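Local atomic coordinates of RNA-dependent RNA polymerase (Farallon virus, PDB entry 6DX5), a protein that probably acts as the viral RNA-directed RNA polymerase, represented in this crystal by its viral OTU domain, a papain-like cysteine protease that probably acts as a deubiquitinase. Residues A129-W143 and V154-I168. Sequence-based numbering, arbitrary orientation.
Sequences AEMLASALNVTIVIW and VQKFGTDSVPRAFNI
Thr-139 is gripped through its hydroxyl: OG1 accepts from Asp-160 N (2.9 Å) and donates to Asp-160 OD2 (3.2 Å), which it meets from above the carboxylate plane. A water accepts from Thr-139 N and donates to Asp-160 OD2 and Arg-164 O, linking Thr-139 to both ends of the 160-164 connection. Strand 140-143 is bonded along both borders. Toward 154-157 it runs antiparallel, Ile-140 and Phe-157 exchanging a reciprocal N-H...O pair, as do Ile-142 and Gln-155; toward 166-168 it runs parallel, with Val-141 N on Phe-166 O and Val-141 O receiving Ile-168 N (2.8 Å). Trp-143 NE1 gives a fairly straight bond (2.8 Å, 164°) to Asn-167 OD1, lying in the indole plane, while Asn-167 ND2 donates to Val-162 O, which also takes Ala-165 N from the opposite face. With chi1 at 54°, Val-154 turns CG2 away from its backbone N and over the indole face of Trp-143, a CH-pi contact 3.8 Å from the centre of the six-membered ring. Lys-156 bends to give NZ to the carbonyls of Gly-158 and Asp-160. The Phe-157 ring lies flat against helix 129-136, with Glu-130 N over its centre and Ala-129 CB 3.7 Å from Phe-157 CE2. Strand 140-145 thus sits inside the mixed sheet of the OTU fold, between 151-157 and 166-171, with strands 13-16 and 174-180 beyond these; helix 126-136 packs in turn on helices 37-47 and 53-66.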
# COMPACT_ATOMS: atom_id res chain seq x y z
N ALA A 129 -6.58 -9.59 4.07
CA ALA A 129 -7.49 -8.72 4.82
C ALA A 129 -8.61 -8.18 3.91
O ALA A 129 -9.78 -8.15 4.30
CB ALA A 129 -6.73 -7.54 5.46
N GLU A 130 -8.26 -7.74 2.72
CA GLU A 130 -9.28 -7.24 1.82
C GLU A 130 -10.30 -8.33 1.49
O GLU A 130 -11.51 -8.06 1.41
CB GLU A 130 -8.59 -6.72 0.56
CG GLU A 130 -9.52 -6.41 -0.55
CD GLU A 130 -8.83 -5.75 -1.76
OE1 GLU A 130 -7.61 -6.02 -2.01
OE2 GLU A 130 -9.53 -4.92 -2.43
N MET A 131 -9.84 -9.56 1.28
CA MET A 131 -10.74 -10.64 0.89
C MET A 131 -11.68 -10.97 2.03
O MET A 131 -12.90 -11.12 1.83
CB MET A 131 -9.90 -11.86 0.51
CG MET A 131 -9.02 -11.60 -0.77
SD MET A 131 -7.92 -12.99 -1.03
CE MET A 131 -6.78 -12.30 -2.32
N LEU A 132 -11.12 -11.10 3.25
CA LEU A 132 -11.89 -11.47 4.42
C LEU A 132 -12.94 -10.42 4.71
O LEU A 132 -14.06 -10.76 5.09
CB LEU A 132 -10.94 -11.60 5.61
CG LEU A 132 -10.05 -12.83 5.51
CD1 LEU A 132 -8.98 -12.77 6.65
CD2 LEU A 132 -10.99 -14.06 5.66
N ALA A 133 -12.59 -9.13 4.56
CA ALA A 133 -13.54 -8.06 4.86
C ALA A 133 -14.76 -8.17 3.95
O ALA A 133 -15.91 -8.09 4.42
CB ALA A 133 -12.87 -6.69 4.69
N SER A 134 -14.54 -8.42 2.65
CA SER A 134 -15.65 -8.59 1.73
C SER A 134 -16.32 -9.94 1.93
O SER A 134 -17.56 -10.04 1.92
CB SER A 134 -15.17 -8.46 0.28
OG SER A 134 -14.65 -7.16 0.06
N ALA A 135 -15.53 -11.02 2.06
CA ALA A 135 -16.15 -12.34 2.19
C ALA A 135 -17.08 -12.37 3.39
O ALA A 135 -18.18 -12.91 3.31
CB ALA A 135 -15.08 -13.43 2.36
N LEU A 136 -16.66 -11.82 4.54
CA LEU A 136 -17.45 -11.98 5.76
C LEU A 136 -18.29 -10.76 6.07
O LEU A 136 -19.00 -10.77 7.06
CB LEU A 136 -16.56 -12.28 6.97
CG LEU A 136 -15.67 -13.50 6.75
CD1 LEU A 136 -14.52 -13.54 7.76
CD2 LEU A 136 -16.55 -14.76 6.85
N ASN A 137 -18.23 -9.70 5.24
CA ASN A 137 -18.96 -8.45 5.49
C ASN A 137 -18.58 -7.81 6.83
O ASN A 137 -19.44 -7.45 7.63
CB ASN A 137 -20.48 -8.66 5.42
CG ASN A 137 -21.23 -7.36 5.41
OD1 ASN A 137 -20.69 -6.32 4.99
ND2 ASN A 137 -22.49 -7.40 5.85
N VAL A 138 -17.28 -7.71 7.11
CA VAL A 138 -16.79 -7.12 8.35
C VAL A 138 -15.77 -6.06 7.99
O VAL A 138 -15.34 -5.95 6.84
CB VAL A 138 -16.15 -8.12 9.33
CG1 VAL A 138 -17.16 -9.12 9.78
CG2 VAL A 138 -14.89 -8.81 8.73
N THR A 139 -15.38 -5.29 9.01
CA THR A 139 -14.33 -4.30 8.90
C THR A 139 -13.08 -4.80 9.62
O THR A 139 -13.13 -5.23 10.79
CB THR A 139 -14.81 -2.98 9.48
OG1 THR A 139 -15.93 -2.57 8.69
CG2 THR A 139 -13.73 -1.91 9.39
N ILE A 140 -11.95 -4.74 8.92
CA ILE A 140 -10.66 -5.10 9.52
C ILE A 140 -9.79 -3.86 9.50
O ILE A 140 -9.67 -3.20 8.46
CB ILE A 140 -9.99 -6.27 8.76
CG1 ILE A 140 -10.89 -7.46 8.81
CG2 ILE A 140 -8.62 -6.68 9.43
CD1 ILE A 140 -10.46 -8.61 7.84
N VAL A 141 -9.20 -3.54 10.66
CA VAL A 141 -8.31 -2.39 10.80
C VAL A 141 -6.91 -2.91 11.02
O VAL A 141 -6.70 -3.76 11.88
CB VAL A 141 -8.75 -1.49 11.96
CG1 VAL A 141 -7.88 -0.31 12.01
CG2 VAL A 141 -10.23 -1.10 11.78
N ILE A 142 -5.94 -2.42 10.24
CA ILE A 142 -4.54 -2.81 10.37
C ILE A 142 -3.78 -1.61 10.92
O ILE A 142 -3.69 -0.57 10.26
CB ILE A 142 -3.91 -3.25 9.04
CG1 ILE A 142 -4.79 -4.27 8.29
CG2 ILE A 142 -2.50 -3.80 9.31
CD1 ILE A 142 -4.73 -5.60 8.87
N TRP A 143 -3.23 -1.73 12.12
CA TRP A 143 -2.47 -0.65 12.72
C TRP A 143 -0.99 -0.98 12.56
O TRP A 143 -0.51 -1.97 13.11
CB TRP A 143 -2.81 -0.48 14.22
CG TRP A 143 -4.24 -0.24 14.55
CD1 TRP A 143 -5.22 -1.18 14.67
CD2 TRP A 143 -4.86 1.04 14.76
NE1 TRP A 143 -6.42 -0.57 14.97
CE2 TRP A 143 -6.22 0.79 15.03
CE3 TRP A 143 -4.39 2.36 14.77
CZ2 TRP A 143 -7.15 1.83 15.28
CZ3 TRP A 143 -5.31 3.40 15.04
CH2 TRP A 143 -6.67 3.12 15.25
N VAL A 154 -2.44 3.68 9.58
CA VAL A 154 -3.47 2.67 9.79
C VAL A 154 -4.37 2.64 8.57
O VAL A 154 -4.66 3.68 7.98
CB VAL A 154 -4.25 2.96 11.09
CG1 VAL A 154 -4.77 4.35 11.08
CG2 VAL A 154 -5.37 1.96 11.29
N GLN A 155 -4.74 1.42 8.13
CA GLN A 155 -5.68 1.15 7.06
C GLN A 155 -6.86 0.37 7.63
O GLN A 155 -6.74 -0.36 8.63
CB GLN A 155 -5.08 0.32 5.93
CG GLN A 155 -3.84 0.84 5.34
CD GLN A 155 -2.61 0.10 5.85
OE1 GLN A 155 -2.43 -1.14 5.64
NE2 GLN A 155 -1.74 0.84 6.55
N LYS A 156 -7.98 0.49 6.93
CA LYS A 156 -9.25 -0.10 7.34
C LYS A 156 -9.93 -0.64 6.07
O LYS A 156 -10.15 0.11 5.12
CB LYS A 156 -10.10 0.97 8.03
CG LYS A 156 -11.53 0.67 8.46
CD LYS A 156 -11.96 1.85 9.34
CE LYS A 156 -13.14 2.68 8.83
NZ LYS A 156 -14.21 1.90 8.18
N PHE A 157 -10.19 -1.94 6.02
CA PHE A 157 -11.00 -2.54 4.98
C PHE A 157 -12.41 -2.63 5.53
O PHE A 157 -12.62 -3.30 6.54
CB PHE A 157 -10.48 -3.92 4.61
CG PHE A 157 -9.10 -3.91 4.05
CD1 PHE A 157 -8.92 -3.84 2.67
CD2 PHE A 157 -7.98 -4.01 4.86
CE1 PHE A 157 -7.65 -3.86 2.11
CE2 PHE A 157 -6.70 -4.02 4.28
CZ PHE A 157 -6.56 -3.96 2.91
N GLY A 158 -13.35 -1.94 4.89
CA GLY A 158 -14.70 -1.89 5.39
C GLY A 158 -15.05 -0.52 5.93
O GLY A 158 -14.18 0.34 6.14
N THR A 159 -16.35 -0.31 6.16
CA THR A 159 -16.90 0.99 6.54
C THR A 159 -17.25 1.15 8.02
O THR A 159 -17.70 2.24 8.40
CB THR A 159 -18.18 1.27 5.76
OG1 THR A 159 -19.10 0.21 6.00
CG2 THR A 159 -17.86 1.39 4.28
N ASP A 160 -17.14 0.11 8.85
CA ASP A 160 -17.48 0.28 10.26
C ASP A 160 -16.42 1.10 10.99
O ASP A 160 -15.29 1.28 10.52
CB ASP A 160 -17.62 -1.07 10.97
CG ASP A 160 -18.87 -1.82 10.56
OD1 ASP A 160 -19.97 -1.23 10.62
OD2 ASP A 160 -18.73 -3.02 10.19
N SER A 161 -16.79 1.58 12.17
CA SER A 161 -15.88 2.32 13.01
C SER A 161 -14.97 1.36 13.76
O SER A 161 -15.24 0.15 13.86
CB SER A 161 -16.64 3.17 14.02
OG SER A 161 -17.50 2.31 14.72
N VAL A 162 -13.87 1.93 14.29
CA VAL A 162 -12.89 1.14 15.03
C VAL A 162 -13.53 0.26 16.09
O VAL A 162 -13.19 -0.94 16.15
CB VAL A 162 -11.79 2.06 15.59
CG1 VAL A 162 -10.98 1.32 16.62
CG2 VAL A 162 -10.92 2.57 14.42
N PRO A 163 -14.42 0.76 16.96
CA PRO A 163 -14.95 -0.13 18.02
C PRO A 163 -15.86 -1.24 17.49
O PRO A 163 -16.08 -2.24 18.19
CB PRO A 163 -15.69 0.84 18.96
CG PRO A 163 -15.91 2.07 18.17
CD PRO A 163 -14.80 2.16 17.18
N ARG A 164 -16.33 -1.14 16.24
CA ARG A 164 -17.16 -2.16 15.63
C ARG A 164 -16.37 -3.00 14.62
O ARG A 164 -16.95 -3.72 13.80
CB ARG A 164 -18.36 -1.49 14.99
CG ARG A 164 -19.40 -1.00 16.00
CD ARG A 164 -20.53 -2.04 16.11
NE ARG A 164 -21.33 -2.13 14.88
CZ ARG A 164 -21.97 -3.24 14.47
NH1 ARG A 164 -21.89 -4.36 15.19
NH2 ARG A 164 -22.67 -3.22 13.34
N ALA A 165 -15.04 -2.93 14.65
CA ALA A 165 -14.19 -3.59 13.68
C ALA A 165 -13.29 -4.62 14.36
O ALA A 165 -13.19 -4.69 15.58
CB ALA A 165 -13.34 -2.55 12.95
N PHE A 166 -12.62 -5.44 13.55
CA PHE A 166 -11.61 -6.36 14.05
C PHE A 166 -10.28 -5.66 13.86
O PHE A 166 -9.93 -5.29 12.74
CB PHE A 166 -11.69 -7.68 13.30
CG PHE A 166 -13.02 -8.37 13.50
CD1 PHE A 166 -13.24 -9.13 14.63
CD2 PHE A 166 -14.08 -8.12 12.64
CE1 PHE A 166 -14.47 -9.72 14.89
CE2 PHE A 166 -15.31 -8.71 12.85
CZ PHE A 166 -15.53 -9.52 13.97
N ASN A 167 -9.56 -5.43 14.96
CA ASN A 167 -8.38 -4.58 14.95
C ASN A 167 -7.15 -5.47 15.04
O ASN A 167 -7.06 -6.33 15.95
CB ASN A 167 -8.40 -3.58 16.13
CG ASN A 167 -9.39 -2.46 15.94
OD1 ASN A 167 -9.11 -1.46 15.27
ND2 ASN A 167 -10.59 -2.64 16.49
N ILE A 168 -6.20 -5.26 14.14
CA ILE A 168 -5.00 -6.09 14.11
C ILE A 168 -3.82 -5.15 14.11
O ILE A 168 -3.88 -4.09 13.49
CB ILE A 168 -5.06 -7.00 12.88
CG1 ILE A 168 -6.25 -7.96 13.05
CG2 ILE A 168 -3.72 -7.70 12.61
CD1 ILE A 168 -6.29 -9.05 12.09
O HOH W 1 -17.02 -5.25 11.50